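Local coordinates for protein succinate dehydrogenase subunit B (Mycolicibacterium smegmatis MC2 51, PDB 6LUM) that probably serves as the iron-sulfur subunit of succinate dehydrogenase, passing electrons from succinate oxidation through its 2Fe-2S, 4Fe-4S and 3Fe-4S clusters toward the membrane-embedded part of the enzyme, at residues T27-R32 with A41-F46. Residues are numbered along the deposited sequence; the frame is centred on the assembly and turned at random.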
ATOM      1  N   THR J  27       8.604 -33.940 -45.060  1.00 29.30           N
ATOM      2  CA  THR J  27       9.388 -32.720 -45.189  1.00 29.30           C
ATOM      3  C   THR J  27       8.935 -31.719 -44.139  1.00 29.30           C
ATOM      4  O   THR J  27       7.734 -31.552 -43.918  1.00 29.30           O
ATOM      5  CB  THR J  27       9.234 -32.121 -46.586  1.00 29.30           C
ATOM      6  OG1 THR J  27       9.903 -32.951 -47.539  1.00 29.30           O
ATOM      7  CG2 THR J  27       9.817 -30.732 -46.642  1.00 29.30           C
ATOM      8  N   LEU J  28       9.890 -31.071 -43.484  1.00 22.47           N
ATOM      9  CA  LEU J  28       9.615 -29.997 -42.542  1.00 22.47           C
ATOM     10  C   LEU J  28      10.065 -28.678 -43.143  1.00 22.47           C
ATOM     11  O   LEU J  28      11.030 -28.636 -43.906  1.00 22.47           O
ATOM     12  CB  LEU J  28      10.330 -30.215 -41.210  1.00 22.47           C
ATOM     13  CG  LEU J  28      10.273 -31.588 -40.551  1.00 22.47           C
ATOM     14  CD1 LEU J  28      11.224 -31.612 -39.389  1.00 22.47           C
ATOM     15  CD2 LEU J  28       8.881 -31.910 -40.084  1.00 22.47           C
ATOM     16  N   LYS J  29       9.368 -27.606 -42.798  1.00 22.30           N
ATOM     17  CA  LYS J  29       9.710 -26.265 -43.252  1.00 22.30           C
ATOM     18  C   LYS J  29       9.897 -25.390 -42.027  1.00 22.30           C
ATOM     19  O   LYS J  29       8.939 -24.798 -41.531  1.00 22.30           O
ATOM     20  CB  LYS J  29       8.632 -25.698 -44.162  1.00 22.30           C
ATOM     21  CG  LYS J  29       8.876 -25.923 -45.632  1.00 22.30           C
ATOM     22  CD  LYS J  29       7.814 -25.246 -46.456  1.00 22.30           C
ATOM     23  CE  LYS J  29       7.846 -23.752 -46.246  1.00 22.30           C
ATOM     24  NZ  LYS J  29       6.791 -23.074 -47.043  1.00 22.30           N
ATOM     25  N   ILE J  30      11.102 -25.298 -41.544  1.00 18.59           N
ATOM     26  CA  ILE J  30      11.370 -24.507 -40.356  1.00 18.59           C
ATOM     27  C   ILE J  30      11.500 -23.061 -40.793  1.00 18.59           C
ATOM     28  O   ILE J  30      11.850 -22.785 -41.941  1.00 18.59           O
ATOM     29  CB  ILE J  30      12.641 -24.992 -39.643  1.00 18.59           C
ATOM     30  CG1 ILE J  30      12.621 -26.503 -39.470  1.00 18.59           C
ATOM     31  CG2 ILE J  30      12.724 -24.390 -38.271  1.00 18.59           C
ATOM     32  CD1 ILE J  30      11.547 -26.982 -38.597  1.00 18.59           C
ATOM     33  N   ALA J  31      11.203 -22.134 -39.893  1.00 19.19           N
ATOM     34  CA  ALA J  31      11.384 -20.713 -40.166  1.00 19.19           C
ATOM     35  C   ALA J  31      12.610 -20.246 -39.402  1.00 19.19           C
ATOM     36  O   ALA J  31      12.518 -19.758 -38.277  1.00 19.19           O
ATOM     37  CB  ALA J  31      10.146 -19.926 -39.774  1.00 19.19           C
ATOM     38  N   ARG J  32      13.777 -20.392 -40.020  1.00 24.04           N
ATOM     39  CA  ARG J  32      15.027 -20.110 -39.343  1.00 24.04           C
ATOM     40  C   ARG J  32      15.248 -18.613 -39.212  1.00 24.04           C
ATOM     41  O   ARG J  32      14.840 -17.823 -40.067  1.00 24.04           O
ATOM     42  CB  ARG J  32      16.194 -20.736 -40.098  1.00 24.04           C
ATOM     43  CG  ARG J  32      15.937 -22.148 -40.572  1.00 24.04           C
ATOM     44  CD  ARG J  32      16.015 -23.137 -39.428  1.00 24.04           C
ATOM     45  NE  ARG J  32      17.235 -22.966 -38.655  1.00 24.04           N
ATOM     46  CZ  ARG J  32      18.401 -23.503 -38.978  1.00 24.04           C
ATOM     47  NH1 ARG J  32      18.513 -24.254 -40.059  1.00 24.04           N
ATOM     48  NH2 ARG J  32      19.459 -23.292 -38.217  1.00 24.04           N
ATOM     49  N   ALA J  41      16.863 -13.991 -42.073  1.00 30.70           N
ATOM     50  CA  ALA J  41      15.994 -15.101 -41.717  1.00 30.70           C
ATOM     51  C   ALA J  41      15.478 -15.771 -42.985  1.00 30.70           C
ATOM     52  O   ALA J  41      15.878 -15.442 -44.104  1.00 30.70           O
ATOM     53  CB  ALA J  41      14.858 -14.604 -40.833  1.00 30.70           C
ATOM     54  N   GLY J  42      14.587 -16.729 -42.823  1.00 26.83           N
ATOM     55  CA  GLY J  42      13.937 -17.328 -43.972  1.00 26.83           C
ATOM     56  C   GLY J  42      13.581 -18.770 -43.705  1.00 26.83           C
ATOM     57  O   GLY J  42      13.987 -19.367 -42.718  1.00 26.83           O
ATOM     58  N   TRP J  43      12.801 -19.327 -44.618  1.00 25.15           N
ATOM     59  CA  TRP J  43      12.385 -20.709 -44.496  1.00 25.15           C
ATOM     60  C   TRP J  43      13.497 -21.648 -44.935  1.00 25.15           C
ATOM     61  O   TRP J  43      14.316 -21.317 -45.794  1.00 25.15           O
ATOM     62  CB  TRP J  43      11.131 -20.957 -45.321  1.00 25.15           C
ATOM     63  CG  TRP J  43       9.991 -20.178 -44.812  1.00 25.15           C
ATOM     64  CD1 TRP J  43       9.709 -18.879 -45.077  1.00 25.15           C
ATOM     65  CD2 TRP J  43       8.979 -20.635 -43.920  1.00 25.15           C
ATOM     66  NE1 TRP J  43       8.575 -18.496 -44.411  1.00 25.15           N
ATOM     67  CE2 TRP J  43       8.109 -19.562 -43.691  1.00 25.15           C
ATOM     68  CE3 TRP J  43       8.722 -21.852 -43.294  1.00 25.15           C
ATOM     69  CZ2 TRP J  43       7.005 -19.669 -42.867  1.00 25.15           C
ATOM     70  CZ3 TRP J  43       7.636 -21.952 -42.477  1.00 25.15           C
ATOM     71  CH2 TRP J  43       6.787 -20.874 -42.271  1.00 25.15           C
ATOM     72  N   GLN J  44      13.527 -22.826 -44.321  1.00 26.53           N
ATOM     73  CA  GLN J  44      14.479 -23.864 -44.688  1.00 26.53           C
ATOM     74  C   GLN J  44      13.776 -25.203 -44.629  1.00 26.53           C
ATOM     75  O   GLN J  44      13.095 -25.504 -43.648  1.00 26.53           O
ATOM     76  CB  GLN J  44      15.699 -23.861 -43.768  1.00 26.53           C
ATOM     77  CG  GLN J  44      16.761 -24.856 -44.177  1.00 26.53           C
ATOM     78  CD  GLN J  44      18.144 -24.281 -44.089  1.00 26.53           C
ATOM     79  OE1 GLN J  44      18.316 -23.092 -43.831  1.00 26.53           O
ATOM     80  NE2 GLN J  44      19.148 -25.116 -44.309  1.00 26.53           N
ATOM     81  N   SER J  45      13.942 -26.003 -45.670  1.00 27.13           N
ATOM     82  CA  SER J  45      13.218 -27.257 -45.805  1.00 27.13           C
ATOM     83  C   SER J  45      14.154 -28.428 -45.578  1.00 27.13           C
ATOM     84  O   SER J  45      15.216 -28.507 -46.201  1.00 27.13           O
ATOM     85  CB  SER J  45      12.565 -27.364 -47.178  1.00 27.13           C
ATOM     86  OG  SER J  45      11.949 -28.623 -47.349  1.00 27.13           O
ATOM     87  N   PHE J  46      13.741 -29.337 -44.700  1.00 24.14           N
ATOM     88  CA  PHE J  46      14.474 -30.548 -44.367  1.00 24.14           C
ATOM     89  C   PHE J  46      13.638 -31.765 -44.719  1.00 24.14           C
ATOM     90  O   PHE J  46      12.411 -31.704 -44.732  1.00 24.14           O
ATOM     91  CB  PHE J  46      14.812 -30.601 -42.889  1.00 24.14           C
ATOM     92  CG  PHE J  46      15.615 -29.441 -42.408  1.00 24.14           C
ATOM     93  CD1 PHE J  46      15.004 -28.370 -41.799  1.00 24.14           C
ATOM     94  CD2 PHE J  46      16.983 -29.428 -42.546  1.00 24.14           C
ATOM     95  CE1 PHE J  46      15.741 -27.310 -41.348  1.00 24.14           C
ATOM     96  CE2 PHE J  46      17.718 -28.369 -42.093  1.00 24.14           C
ATOM     97  CZ  PHE J  46      17.095 -27.311 -41.494  1.00 24.14           C
TER
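Leu28 and Phe46 form a hydrogen-bonded antiparallel pair in the first hairpin of a beta-grasp 2Fe-2S domain of plant-type ferredoxin kind, illustrating how one strand can serve two environments. Leu28 N donates to Phe46 O at 2.9 Å, and Phe46 N returns the bond to Leu28 O. On one face Leu28 and Ile30 pack onto helix 56-67; on the other, the bend at chi3 (62°) sets Lys29 CE against Trp43 CE3, and Lys29 NZ beyond it makes a cation-pi contact over the ring face, 4.7 Å from the centroid of the six-membered ring. Ile30 exchanges backbone bonds with Gln44, while its CG1 meets the edge of the Phe46 ring, 3.7 Å from Phe46 CE1. Ala31 CB then lies over the opposite Trp43 face from Lys29, in a CH-pi contact 4.1 Å from the same centroid. Arg32 CG, anti to the carbonyl carbon, lies against Gln44 CB, and NH1 at the end of the bent chain forms a salt bridge with Asp68 OD2. An alanine here would probably leave Asp68 without that charged mate and open a gap beside Gln44 and Phe46. Arg32 NH1 sits at the Phe46 ring edge, in plane, 3.7 Å from Phe46 CZ.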